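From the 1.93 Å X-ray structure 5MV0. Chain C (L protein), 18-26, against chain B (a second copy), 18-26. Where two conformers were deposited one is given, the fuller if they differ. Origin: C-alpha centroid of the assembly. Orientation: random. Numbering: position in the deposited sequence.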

# COMPACT_ATOMS: atom_id res chain seq x y z
N LEU C 18 -3.91 -4.17 1.01
CA LEU C 18 -3.76 -3.23 -0.10
C LEU C 18 -2.98 -3.85 -1.26
O LEU C 18 -3.26 -3.54 -2.43
CB LEU C 18 -3.07 -1.95 0.37
CG LEU C 18 -3.88 -1.06 1.31
CD1 LEU C 18 -3.13 0.23 1.62
CD2 LEU C 18 -5.24 -0.75 0.74
N SER C 19 -2.00 -4.72 -0.97
CA SER C 19 -1.25 -5.37 -2.04
C SER C 19 -2.16 -6.24 -2.90
O SER C 19 -1.90 -6.43 -4.09
CB SER C 19 -0.10 -6.19 -1.45
OG SER C 19 -0.58 -7.42 -0.90
N ILE C 20 -3.24 -6.77 -2.33
CA ILE C 20 -4.19 -7.57 -3.08
C ILE C 20 -5.27 -6.71 -3.74
O ILE C 20 -5.65 -6.96 -4.88
CB ILE C 20 -4.80 -8.64 -2.15
CG1 ILE C 20 -3.70 -9.52 -1.57
CG2 ILE C 20 -5.81 -9.50 -2.90
CD1 ILE C 20 -4.14 -10.38 -0.42
N GLU C 21 -5.80 -5.70 -3.03
CA GLU C 21 -6.84 -4.82 -3.57
C GLU C 21 -6.39 -3.37 -3.41
O GLU C 21 -6.75 -2.70 -2.43
CB GLU C 21 -8.19 -5.05 -2.89
CG GLU C 21 -8.84 -6.40 -3.16
CD GLU C 21 -9.32 -6.57 -4.60
OE1 GLU C 21 -9.32 -5.59 -5.38
OE2 GLU C 21 -9.70 -7.70 -4.97
N PRO C 22 -5.58 -2.86 -4.35
CA PRO C 22 -5.00 -1.51 -4.17
C PRO C 22 -6.03 -0.40 -4.08
O PRO C 22 -5.72 0.66 -3.51
CB PRO C 22 -4.10 -1.34 -5.40
CG PRO C 22 -3.85 -2.72 -5.90
CD PRO C 22 -5.04 -3.56 -5.52
N ASP C 23 -7.22 -0.57 -4.65
CA ASP C 23 -8.21 0.49 -4.60
C ASP C 23 -8.65 0.80 -3.17
O ASP C 23 -9.15 1.90 -2.91
CB ASP C 23 -9.42 0.13 -5.46
CG ASP C 23 -9.11 0.18 -6.94
OD1 ASP C 23 -8.26 1.00 -7.34
OD2 ASP C 23 -9.72 -0.59 -7.71
N LEU C 24 -8.47 -0.15 -2.24
CA LEU C 24 -8.83 0.11 -0.84
C LEU C 24 -7.98 1.20 -0.22
O LEU C 24 -8.23 1.59 0.93
CB LEU C 24 -8.72 -1.19 -0.03
CG LEU C 24 -9.71 -2.28 -0.47
CD1 LEU C 24 -9.47 -3.61 0.26
CD2 LEU C 24 -11.15 -1.80 -0.26
N TYR C 25 -6.95 1.67 -0.93
CA TYR C 25 -6.15 2.79 -0.44
C TYR C 25 -6.98 4.05 -0.27
O TYR C 25 -6.65 4.91 0.57
CB TYR C 25 -4.97 3.04 -1.41
CG TYR C 25 -4.27 4.36 -1.19
CD1 TYR C 25 -3.54 4.60 -0.03
CD2 TYR C 25 -4.31 5.36 -2.16
CE1 TYR C 25 -2.90 5.81 0.18
CE2 TYR C 25 -3.66 6.57 -1.96
CZ TYR C 25 -2.97 6.80 -0.80
OH TYR C 25 -2.34 8.00 -0.60
N LYS C 26 -8.09 4.18 -1.00
CA LYS C 26 -8.93 5.36 -0.83
C LYS C 26 -9.42 5.52 0.61
O LYS C 26 -9.57 6.64 1.08
CB LYS C 26 -10.10 5.30 -1.80
CG LYS C 26 -9.63 5.19 -3.23
CD LYS C 26 -10.75 5.40 -4.21
CE LYS C 26 -10.26 5.22 -5.65
NZ LYS C 26 -8.80 5.47 -5.76
N LEU B 18 4.02 2.34 0.52
CA LEU B 18 3.49 1.04 0.15
C LEU B 18 1.97 1.03 0.08
O LEU B 18 1.40 0.15 -0.58
CB LEU B 18 3.99 -0.04 1.13
CG LEU B 18 5.53 -0.18 1.22
CD1 LEU B 18 5.92 -1.35 2.12
CD2 LEU B 18 6.20 -0.31 -0.13
N SER B 19 1.30 1.97 0.75
CA SER B 19 -0.15 2.12 0.56
C SER B 19 -0.47 2.72 -0.81
O SER B 19 -1.46 2.33 -1.45
CB SER B 19 -0.73 3.00 1.67
OG SER B 19 -0.46 2.47 2.97
N ILE B 20 0.35 3.68 -1.25
CA ILE B 20 0.13 4.38 -2.51
C ILE B 20 0.44 3.48 -3.70
O ILE B 20 -0.26 3.51 -4.72
CB ILE B 20 0.98 5.66 -2.54
CG1 ILE B 20 0.50 6.66 -1.49
CG2 ILE B 20 0.98 6.29 -3.95
CD1 ILE B 20 1.44 7.87 -1.30
N GLU B 21 1.51 2.68 -3.61
CA GLU B 21 1.94 1.78 -4.69
C GLU B 21 2.16 0.39 -4.11
O GLU B 21 3.30 -0.03 -3.86
CB GLU B 21 3.24 2.26 -5.35
CG GLU B 21 3.06 3.38 -6.36
CD GLU B 21 2.53 2.90 -7.71
OE1 GLU B 21 2.14 1.72 -7.86
OE2 GLU B 21 2.54 3.73 -8.64
N PRO B 22 1.07 -0.37 -3.89
CA PRO B 22 1.19 -1.66 -3.19
C PRO B 22 1.92 -2.74 -3.96
O PRO B 22 2.25 -3.77 -3.35
CB PRO B 22 -0.28 -2.05 -2.94
CG PRO B 22 -1.03 -0.76 -2.99
CD PRO B 22 -0.33 0.04 -4.06
N ASP B 23 2.17 -2.58 -5.26
CA ASP B 23 3.05 -3.52 -5.94
C ASP B 23 4.44 -3.56 -5.31
O ASP B 23 5.16 -4.55 -5.49
CB ASP B 23 3.19 -3.16 -7.42
CG ASP B 23 1.95 -3.50 -8.23
OD1 ASP B 23 1.15 -4.33 -7.76
OD2 ASP B 23 1.79 -2.93 -9.33
N LEU B 24 4.83 -2.51 -4.59
CA LEU B 24 6.13 -2.51 -3.94
C LEU B 24 6.15 -3.33 -2.66
O LEU B 24 7.24 -3.64 -2.16
CB LEU B 24 6.55 -1.07 -3.63
CG LEU B 24 6.73 -0.12 -4.82
CD1 LEU B 24 6.74 1.33 -4.34
CD2 LEU B 24 8.01 -0.45 -5.54
N TYR B 25 4.96 -3.66 -2.11
CA TYR B 25 4.90 -4.33 -0.81
C TYR B 25 5.73 -5.61 -0.81
O TYR B 25 6.41 -5.93 0.18
CB TYR B 25 3.45 -4.65 -0.44
CG TYR B 25 3.33 -5.66 0.69
CD1 TYR B 25 3.03 -7.00 0.43
CD2 TYR B 25 3.54 -5.29 2.01
CE1 TYR B 25 2.93 -7.93 1.45
CE2 TYR B 25 3.45 -6.21 3.04
CZ TYR B 25 3.15 -7.53 2.75
OH TYR B 25 3.07 -8.45 3.76
N LYS B 26 5.68 -6.37 -1.91
CA LYS B 26 6.33 -7.69 -1.88
C LYS B 26 7.85 -7.58 -1.92
O LYS B 26 8.54 -8.54 -1.60
CB LYS B 26 5.84 -8.56 -3.04
CG LYS B 26 5.90 -7.91 -4.41
CD LYS B 26 5.27 -8.82 -5.46
CE LYS B 26 5.14 -8.12 -6.81
NZ LYS B 26 4.13 -7.01 -6.76
O HOH W 1 -3.04 1.82 -3.74

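The same nine residues from two copies of the L protein meet here, and in each copy they fold alike: the last turn of a helix, a break at Glu C21 and Glu B21, each the first residue after the helix to leave helical phi/psi, and a 3-10 segment beginning at proline. Backbone hydrogen bonds from residue i to i-3, the 3-10 pattern, secure the turn in both, such as Tyr C25 N to Pro C22 O and Tyr B25 N to Pro B22 O, each 3.0 Å. The pairing is nevertheless not symmetric. Ser C19 lies nearest Pro B22, their CA atoms 4.6 Å apart, whereas on the other flank Tyr C25 lies nearest Ser B19, with CA atoms 6.1 Å apart.

Pro B22 gives up the most surface, 74 Å². Its CA-to-CB bond points toward chain C, and the ring packs against the end of the chain C helix: Pro B22 CB lies 3.6 Å from Ser C19 CA and 3.4 Å from Leu C18 O, while Pro B22 CG reaches Leu C18 CB at 4.1 Å and Pro C22 CB at 3.9 Å. A compact, rigid ring suits this place, since it offers an apolar surface without needing a hydrogen-bonding partner. The small side chain of Ser C19 accompanies such a close backbone approach, and its CB also touches Tyr B25 CD1 at 3.7 Å.

Tyr C25, covering 70 Å², is the second anchor. With chi1 in the t well, its ring extends to the helix end of chain B. Ile B20 CA sits 4.2 Å from the centroid of the Tyr C25 ring and only 7° off the normal, a CH-pi contact in which a backbone C-H faces the aromatic electrons. Although the CA-to-CB bond of Ile B20 points away, its CG1 still comes within 3.5 Å of Tyr C25 CZ, adding an apolar contact. Tyrosine thus combines a broad hydrophobic ring with a polar tip, and its OH is hydrogen-bonded elsewhere in the structure.

Ser B19 packs against Tyr C25 and Leu C18 together: its CB is 3.7 Å from Tyr C25 CD1 and 3.7 Å from Leu C18 CD1. Its hydroxyl is satisfied elsewhere in the structure, leaving the CB methylene to pack against these larger groups.

No direct hydrogen bond crosses between the stretches. Water 1 lies between the two backbones, placed to donate to Pro C22 O at 2.9 Å or to Ser B19 O at 2.8 Å. The interface, 395 Å² summed over both sides, therefore rests mainly on shape and apolar packing.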